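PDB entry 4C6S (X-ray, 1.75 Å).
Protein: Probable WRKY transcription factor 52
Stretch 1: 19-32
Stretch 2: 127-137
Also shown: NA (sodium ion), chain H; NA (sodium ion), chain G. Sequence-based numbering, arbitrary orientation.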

ATOM      1  N   SER A  19       0.789  -4.944  -3.852  1.00 19.07           N
ATOM      2  CA  SER A  19       1.040  -3.838  -2.939  1.00 18.79           C
ATOM      3  C   SER A  19       0.004  -2.750  -3.187  1.00 20.93           C
ATOM      4  O   SER A  19      -1.148  -2.938  -2.842  1.00 20.49           O
ATOM      5  CB  SER A  19       2.491  -3.348  -3.041  1.00 24.59           C
ATOM      6  OG  SER A  19       2.799  -2.998  -4.378  1.00 22.09           O
ATOM      7  N   PHE A  20       0.381  -1.639  -3.811  1.00 20.04           N
ATOM      8  CA  PHE A  20      -0.548  -0.520  -4.042  1.00 21.16           C
ATOM      9  C   PHE A  20      -1.909  -0.914  -4.629  1.00 22.87           C
ATOM     10  O   PHE A  20      -2.952  -0.475  -4.143  1.00 19.86           O
ATOM     11  CB  PHE A  20       0.109   0.514  -4.974  1.00 20.11           C
ATOM     12  CG  PHE A  20      -0.791   1.660  -5.334  1.00 19.00           C
ATOM     13  CD1 PHE A  20      -1.054   2.677  -4.412  1.00 19.03           C
ATOM     14  CD2 PHE A  20      -1.373   1.730  -6.594  1.00 19.33           C
ATOM     15  CE1 PHE A  20      -1.881   3.757  -4.765  1.00 18.05           C
ATOM     16  CE2 PHE A  20      -2.206   2.803  -6.956  1.00 26.29           C
ATOM     17  CZ  PHE A  20      -2.461   3.813  -6.026  1.00 22.87           C
ATOM     18  N   VAL A  21      -1.905  -1.724  -5.680  1.00 18.69           N
ATOM     19  CA  VAL A  21      -3.154  -2.083  -6.349  1.00 18.21           C
ATOM     20  C   VAL A  21      -4.086  -2.866  -5.425  1.00 19.75           C
ATOM     21  O   VAL A  21      -5.318  -2.752  -5.513  1.00 20.50           O
ATOM     22  CB  VAL A  21      -2.866  -2.838  -7.655  1.00 21.98           C
ATOM     23  CG1 VAL A  21      -4.124  -3.486  -8.231  1.00 23.22           C
ATOM     24  CG2 VAL A  21      -2.230  -1.863  -8.683  1.00 23.40           C
ATOM     25  N   SER A  22      -3.512  -3.648  -4.513  1.00 17.20           N
ATOM     26  CA  SER A  22      -4.368  -4.461  -3.642  1.00 19.74           C
ATOM     27  C   SER A  22      -5.144  -3.520  -2.708  1.00 17.61           C
ATOM     28  O   SER A  22      -6.298  -3.782  -2.362  1.00 20.31           O
ATOM     29  CB  SER A  22      -3.568  -5.507  -2.857  1.00 23.00           C
ATOM     30  OG  SER A  22      -2.827  -4.929  -1.797  1.00 20.84           O
ATOM     31  N   HIS A  23      -4.517  -2.417  -2.322  1.00 17.04           N
ATOM     32  CA  HIS A  23      -5.197  -1.453  -1.464  1.00 19.24           C
ATOM     33  C   HIS A  23      -6.264  -0.721  -2.247  1.00 22.10           C
ATOM     34  O   HIS A  23      -7.334  -0.423  -1.709  1.00 18.00           O
ATOM     35  CB  HIS A  23      -4.212  -0.447  -0.857  1.00 17.87           C
ATOM     36  CG  HIS A  23      -3.133  -1.086  -0.049  1.00 19.49           C
ATOM     37  ND1 HIS A  23      -3.360  -1.673   1.174  1.00 18.98           N
ATOM     38  CD2 HIS A  23      -1.804  -1.227  -0.293  1.00 19.73           C
ATOM     39  CE1 HIS A  23      -2.221  -2.147   1.655  1.00 18.20           C
ATOM     40  NE2 HIS A  23      -1.261  -1.876   0.779  1.00 16.85           N
ATOM     41  N   LEU A  24      -5.965  -0.413  -3.507  1.00 19.25           N
ATOM     42  CA  LEU A  24      -6.924   0.276  -4.373  1.00 17.81           C
ATOM     43  C   LEU A  24      -8.148  -0.602  -4.609  1.00 20.46           C
ATOM     44  O   LEU A  24      -9.283  -0.138  -4.497  1.00 20.36           O
ATOM     45  CB  LEU A  24      -6.276   0.660  -5.716  1.00 18.91           C
ATOM     46  CG  LEU A  24      -7.193   1.348  -6.746  1.00 22.04           C
ATOM     47  CD1 LEU A  24      -7.819   2.630  -6.180  1.00 23.72           C
ATOM     48  CD2 LEU A  24      -6.404   1.667  -8.014  1.00 20.59           C
ATOM     49  N   SER A  25      -7.919  -1.877  -4.921  1.00 19.44           N
ATOM     50  CA  SER A  25      -9.010  -2.828  -5.093  1.00 18.82           C
ATOM     51  C   SER A  25      -9.872  -2.950  -3.843  1.00 21.73           C
ATOM     52  O   SER A  25     -11.117  -2.980  -3.928  1.00 22.73           O
ATOM     53  CB  SER A  25      -8.451  -4.213  -5.455  1.00 21.70           C
ATOM     54  OG  SER A  25      -9.482  -5.160  -5.652  1.00 25.95           O
ATOM     55  N   GLU A  26      -9.226  -3.049  -2.685  1.00 18.35           N
ATOM     56  CA  GLU A  26      -9.982  -3.232  -1.450  1.00 23.73           C
ATOM     57  C   GLU A  26     -10.764  -1.961  -1.125  1.00 24.85           C
ATOM     58  O   GLU A  26     -11.872  -2.029  -0.586  1.00 23.94           O
ATOM     59  CB  GLU A  26      -9.056  -3.637  -0.298  1.00 31.82           C
ATOM     60  CG  GLU A  26      -9.693  -3.604   1.088  1.00 37.39           C
ATOM     61  CD  GLU A  26     -10.787  -4.647   1.287  1.00 47.20           C
ATOM     62  OE1 GLU A  26     -10.951  -5.545   0.425  1.00 46.77           O
ATOM     63  OE2 GLU A  26     -11.480  -4.567   2.324  1.00 53.60           O
ATOM     64  N   ALA A  27     -10.201  -0.802  -1.448  1.00 21.28           N
ATOM     65  CA  ALA A  27     -10.903   0.450  -1.165  1.00 21.51           C
ATOM     66  C   ALA A  27     -12.135   0.603  -2.058  1.00 21.02           C
ATOM     67  O   ALA A  27     -13.189   1.071  -1.614  1.00 21.59           O
ATOM     68  CB  ALA A  27      -9.953   1.640  -1.316  1.00 20.01           C
ATOM     69  N   LEU A  28     -12.012   0.222  -3.327  1.00 21.04           N
ATOM     70  CA  LEU A  28     -13.189   0.219  -4.207  1.00 24.51           C
ATOM     71  C   LEU A  28     -14.267  -0.721  -3.677  1.00 23.67           C
ATOM     72  O   LEU A  28     -15.453  -0.371  -3.649  1.00 25.83           O
ATOM     73  CB  LEU A  28     -12.804  -0.175  -5.636  1.00 21.73           C
ATOM     74  CG  LEU A  28     -12.002   0.866  -6.413  1.00 25.54           C
ATOM     75  CD1 LEU A  28     -11.421   0.214  -7.660  1.00 24.36           C
ATOM     76  CD2 LEU A  28     -12.890   2.053  -6.776  1.00 29.26           C
ATOM     77  N   ARG A  29     -13.866  -1.912  -3.239  1.00 23.08           N
ATOM     78  CA  ARG A  29     -14.833  -2.872  -2.714  1.00 25.13           C
ATOM     79  C   ARG A  29     -15.547  -2.343  -1.465  1.00 27.33           C
ATOM     80  O   ARG A  29     -16.749  -2.552  -1.290  1.00 28.66           O
ATOM     81  CB  ARG A  29     -14.137  -4.200  -2.401  1.00 28.60           C
ATOM     82  CG  ARG A  29     -15.078  -5.361  -2.254  1.00 41.81           C
ATOM     83  CD  ARG A  29     -14.374  -6.527  -1.603  1.00 42.95           C
ATOM     84  NE  ARG A  29     -13.833  -6.169  -0.294  1.00 43.98           N
ATOM     85  CZ  ARG A  29     -14.565  -6.015   0.807  1.00 46.64           C
ATOM     86  NH1 ARG A  29     -15.882  -6.174   0.772  1.00 47.47           N
ATOM     87  NH2 ARG A  29     -13.978  -5.690   1.949  1.00 51.55           N
ATOM     88  N   ARG A  30     -14.802  -1.667  -0.593  1.00 28.22           N
ATOM     89  CA  ARG A  30     -15.386  -1.097   0.616  1.00 29.19           C
ATOM     90  C   ARG A  30     -16.432  -0.054   0.281  1.00 29.96           C
ATOM     91  O   ARG A  30     -17.347   0.190   1.062  1.00 33.85           O
ATOM     92  CB  ARG A  30     -14.314  -0.452   1.500  1.00 34.64           C
ATOM     93  CG  ARG A  30     -13.458  -1.423   2.290  1.00 48.06           C
ATOM     94  CD  ARG A  30     -12.746  -0.693   3.427  1.00 53.24           C
ATOM     95  NE  ARG A  30     -12.071   0.517   2.956  1.00 54.54           N
ATOM     96  CZ  ARG A  30     -10.799   0.559   2.571  1.00 52.91           C
ATOM     97  NH1 ARG A  30     -10.062  -0.543   2.608  1.00 48.24           N
ATOM     98  NH2 ARG A  30     -10.261   1.699   2.155  1.00 51.88           N
ATOM     99  N   LYS A  31     -16.286   0.554  -0.888  1.00 25.82           N
ATOM    100  CA  LYS A  31     -17.167   1.626  -1.317  1.00 25.53           C
ATOM    101  C   LYS A  31     -18.372   1.031  -2.022  1.00 27.12           C
ATOM    102  O   LYS A  31     -19.301   1.748  -2.402  1.00 33.90           O
ATOM    103  CB  LYS A  31     -16.405   2.547  -2.278  1.00 28.95           C
ATOM    104  CG  LYS A  31     -17.068   3.889  -2.519  1.00 33.35           C
ATOM    105  CD  LYS A  31     -17.002   4.748  -1.265  1.00 40.82           C
ATOM    106  CE  LYS A  31     -17.558   6.138  -1.517  1.00 49.14           C
ATOM    107  NZ  LYS A  31     -17.279   7.069  -0.378  1.00 54.44           N
ATOM    108  N   GLY A  32     -18.363  -0.288  -2.195  1.00 28.76           N
ATOM    109  CA  GLY A  32     -19.477  -0.969  -2.825  1.00 33.36           C
ATOM    110  C   GLY A  32     -19.295  -1.059  -4.325  1.00 32.51           C
ATOM    111  O   GLY A  32     -20.255  -1.289  -5.067  1.00 36.02           O
TER
HETATM  112 NA    NA H1156     -10.340  -6.599  -1.646  1.00 48.46          NA
HETATM  113 NA    NA G1155      -5.385  12.302  -7.055  0.84 33.61          NA
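Stretch 2, residues 127-137: SDSILVEEIVR

Stretch 2 is helical from Asp128 to Arg137, with Ser127 at the N-cap position, and it packs against the helix of stretch 1, residues 20 to 30. The two helices run in broadly the same direction: their axes cross at -45° and approach to 9.6 Å. The backbones are nearest at the middle pair, where the CA atoms of Leu24 and Val132 are 5.5 Å apart; the CA atoms of Phe20 and Asp128 are separated by 7.5 Å, and those of Leu28 and Val136 by 6.1 Å. No hydrogen bond links the stretches, and the 480 Å² they bury is built mainly from apolar side chains.

The close approach centres on Val132, whose CA-to-CB bond points toward stretch 1. With chi1 at 167° (t), Val132 places CG1 3.4 Å from Ala27 CB and 3.9 Å from Leu24 CA, so it rests almost on the backbone of stretch 1, while its CG2 meets Phe20 CE1 at 3.6 Å and also lies 4.1 Å from Leu24 CA. The side chain thus fills a hole formed by Phe20, His23, Leu24 and Ala27. Ala27, with nothing beyond CB, leaves room for a valine on this side; the same CB is 3.8 Å from Val136 CG2.

Phe20 provides the reciprocal knob. Its CA-to-CB bond points sideways, but chi1 of 177° (t) and chi2 of 76° carry the ring into the hole among Asp128, Leu131, Val132 and Ile135. Phe20 CZ lies 3.8 Å from Leu131 CD2 and 3.9 Å from Ile135 CD1. The Ile135 methyl and Asp128 O, the latter 4.1 Å from Phe20 CE1, lie at the ring edge, whereas Leu131 and Val132 approach obliquely.

Leu24 also starts sideways and bends inward: with chi1 at 178° (t) and chi2 at 57° (p), its CD1 comes within 3.8 Å of Ile135 CG2, 4.1 Å of Val132 CG1 and 4.2 Å of Val136 CG2. One turn on, Leu28 takes a different rotamer, m then t, which brings its CD2 to 3.9 Å from Val136 CG2. Val136, in the t rotamer, has its other methyl, CG1, 4.0 Å from Lys31 CG, so the aliphatic part of the lysine covers the exposed margin. Beyond it, Gly32 ends the helix in a Schellman motif with positive phi.

Asp128 lines the contact while its carboxylate is hydrogen-bonded elsewhere in the structure; away from the contact, Glu26 and Arg29 form a salt bridge, with Arg29 NH2 2.8 Å from Glu26 OE2, and Glu26 OE1 binds a sodium ion at 2.4 Å.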

ATOM      1  N   SER A 127       0.768  10.524   1.045  1.00 29.81           N
ATOM      2  CA  SER A 127       0.591   9.105   1.335  1.00 26.42           C
ATOM      3  C   SER A 127      -0.182   8.375   0.234  1.00 25.82           C
ATOM      4  O   SER A 127      -1.098   8.933  -0.419  1.00 21.16           O
ATOM      5  CB  SER A 127      -0.066   8.915   2.692  1.00 31.38           C
ATOM      6  OG  SER A 127      -1.465   8.925   2.585  1.00 31.84           O
ATOM      7  N   ASP A 128       0.196   7.121   0.005  1.00 19.43           N
ATOM      8  CA  ASP A 128      -0.521   6.300  -0.969  1.00 17.55           C
ATOM      9  C   ASP A 128      -1.958   6.060  -0.529  1.00 19.33           C
ATOM     10  O   ASP A 128      -2.827   5.826  -1.357  1.00 21.72           O
ATOM     11  CB  ASP A 128       0.180   4.947  -1.181  1.00 18.30           C
ATOM     12  CG  ASP A 128       1.456   5.059  -1.988  1.00 21.61           C
ATOM     13  OD1 ASP A 128       1.712   6.147  -2.530  1.00 26.79           O
ATOM     14  OD2 ASP A 128       2.204   4.055  -2.081  1.00 24.26           O
ATOM     15  N   SER A 129      -2.216   6.098   0.775  1.00 18.86           N
ATOM     16  CA  SER A 129      -3.571   5.875   1.248  1.00 17.45           C
ATOM     17  C   SER A 129      -4.443   7.035   0.787  1.00 22.40           C
ATOM     18  O   SER A 129      -5.602   6.840   0.422  1.00 23.91           O
ATOM     19  CB  SER A 129      -3.643   5.709   2.769  1.00 28.66           C
ATOM     20  OG  SER A 129      -3.133   6.849   3.432  1.00 31.46           O
ATOM     21  N   ILE A 130      -3.877   8.237   0.783  1.00 19.54           N
ATOM     22  CA  ILE A 130      -4.605   9.404   0.278  1.00 22.02           C
ATOM     23  C   ILE A 130      -4.832   9.262  -1.231  1.00 21.46           C
ATOM     24  O   ILE A 130      -5.940   9.501  -1.721  1.00 21.89           O
ATOM     25  CB  ILE A 130      -3.869  10.718   0.598  1.00 23.53           C
ATOM     26  CG1 ILE A 130      -3.808  10.935   2.105  1.00 28.53           C
ATOM     27  CG2 ILE A 130      -4.601  11.901  -0.045  1.00 27.84           C
ATOM     28  CD1 ILE A 130      -5.158  11.237   2.718  1.00 34.51           C
ATOM     29  N   LEU A 131      -3.800   8.844  -1.960  1.00 19.04           N
ATOM     30  CA  LEU A 131      -3.911   8.641  -3.411  1.00 18.61           C
ATOM     31  C   LEU A 131      -5.020   7.646  -3.727  1.00 19.18           C
ATOM     32  O   LEU A 131      -5.851   7.897  -4.613  1.00 19.84           O
ATOM     33  CB  LEU A 131      -2.588   8.156  -4.004  1.00 18.63           C
ATOM     34  CG  LEU A 131      -2.603   7.821  -5.497  1.00 19.07           C
ATOM     35  CD1 LEU A 131      -3.047   9.048  -6.333  1.00 20.99           C
ATOM     36  CD2 LEU A 131      -1.194   7.349  -5.924  1.00 21.58           C
ATOM     37  N   VAL A 132      -5.053   6.534  -2.999  1.00 16.52           N
ATOM     38  CA  VAL A 132      -6.146   5.576  -3.179  1.00 17.22           C
ATOM     39  C   VAL A 132      -7.504   6.238  -2.957  1.00 19.48           C
ATOM     40  O   VAL A 132      -8.422   6.065  -3.770  1.00 20.16           O
ATOM     41  CB  VAL A 132      -6.005   4.355  -2.255  1.00 18.16           C
ATOM     42  CG1 VAL A 132      -7.310   3.534  -2.216  1.00 18.55           C
ATOM     43  CG2 VAL A 132      -4.860   3.481  -2.738  1.00 20.16           C
ATOM     44  N   GLU A 133      -7.644   6.975  -1.860  1.00 18.98           N
ATOM     45  CA  GLU A 133      -8.924   7.624  -1.570  1.00 20.46           C
ATOM     46  C   GLU A 133      -9.298   8.599  -2.676  1.00 23.25           C
ATOM     47  O   GLU A 133     -10.472   8.739  -3.007  1.00 21.66           O
ATOM     48  CB  GLU A 133      -8.886   8.367  -0.235  1.00 28.14           C
ATOM     49  CG  GLU A 133      -8.844   7.457   0.984  1.00 39.58           C
ATOM     50  CD  GLU A 133      -8.918   8.228   2.295  1.00 58.77           C
ATOM     51  OE1 GLU A 133      -8.405   9.369   2.354  1.00 61.22           O
ATOM     52  OE2 GLU A 133      -9.492   7.688   3.268  1.00 66.85           O
ATOM     53  N   GLU A 134      -8.302   9.274  -3.248  1.00 20.47           N
ATOM     54  CA  GLU A 134      -8.565  10.222  -4.330  1.00 21.48           C
ATOM     55  C   GLU A 134      -9.084   9.507  -5.562  1.00 19.69           C
ATOM     56  O   GLU A 134     -10.007   9.982  -6.222  1.00 20.49           O
ATOM     57  CB  GLU A 134      -7.300  11.025  -4.655  1.00 21.30           C
ATOM     58  CG  GLU A 134      -6.981  12.001  -3.549  1.00 24.37           C
ATOM     59  CD  GLU A 134      -5.669  12.724  -3.739  1.00 31.50           C
ATOM     60  OE1 GLU A 134      -4.831  12.249  -4.539  1.00 30.52           O
ATOM     61  OE2 GLU A 134      -5.483  13.767  -3.077  1.00 28.86           O
ATOM     62  N   ILE A 135      -8.479   8.369  -5.884  1.00 18.40           N
ATOM     63  CA  ILE A 135      -8.911   7.612  -7.053  1.00 19.51           C
ATOM     64  C   ILE A 135     -10.330   7.095  -6.824  1.00 20.62           C
ATOM     65  O   ILE A 135     -11.187   7.203  -7.709  1.00 19.09           O
ATOM     66  CB  ILE A 135      -7.969   6.433  -7.322  1.00 18.06           C
ATOM     67  CG1 ILE A 135      -6.583   6.973  -7.671  1.00 19.79           C
ATOM     68  CG2 ILE A 135      -8.527   5.562  -8.451  1.00 20.22           C
ATOM     69  CD1 ILE A 135      -5.452   5.935  -7.462  1.00 20.79           C
ATOM     70  N   VAL A 136     -10.578   6.542  -5.639  1.00 20.48           N
ATOM     71  CA  VAL A 136     -11.911   6.047  -5.285  1.00 25.95           C
ATOM     72  C   VAL A 136     -12.975   7.149  -5.350  1.00 21.79           C
ATOM     73  O   VAL A 136     -14.060   6.927  -5.881  1.00 23.51           O
ATOM     74  CB  VAL A 136     -11.921   5.363  -3.897  1.00 21.95           C
ATOM     75  CG1 VAL A 136     -13.353   5.057  -3.443  1.00 25.70           C
ATOM     76  CG2 VAL A 136     -11.094   4.079  -3.950  1.00 24.30           C
ATOM     77  N   ARG A 137     -12.672   8.333  -4.834  1.00 22.08           N
ATOM     78  CA  ARG A 137     -13.668   9.406  -4.825  1.00 21.20           C
ATOM     79  C   ARG A 137     -14.033   9.798  -6.253  1.00 25.84           C
ATOM     80  O   ARG A 137     -15.200  10.026  -6.575  1.00 25.66           O
ATOM     81  CB  ARG A 137     -13.152  10.622  -4.060  1.00 22.72           C
ATOM     82  CG  ARG A 137     -14.021  11.855  -4.177  1.00 23.24           C
ATOM     83  CD  ARG A 137     -13.507  12.945  -3.248  1.00 30.22           C
ATOM     84  NE  ARG A 137     -12.117  13.240  -3.560  1.00 29.22           N
ATOM     85  CZ  ARG A 137     -11.177  13.510  -2.658  1.00 36.50           C
ATOM     86  NH1 ARG A 137     -11.472  13.545  -1.358  1.00 36.24           N
ATOM     87  NH2 ARG A 137      -9.938  13.752  -3.063  1.00 29.32           N
TER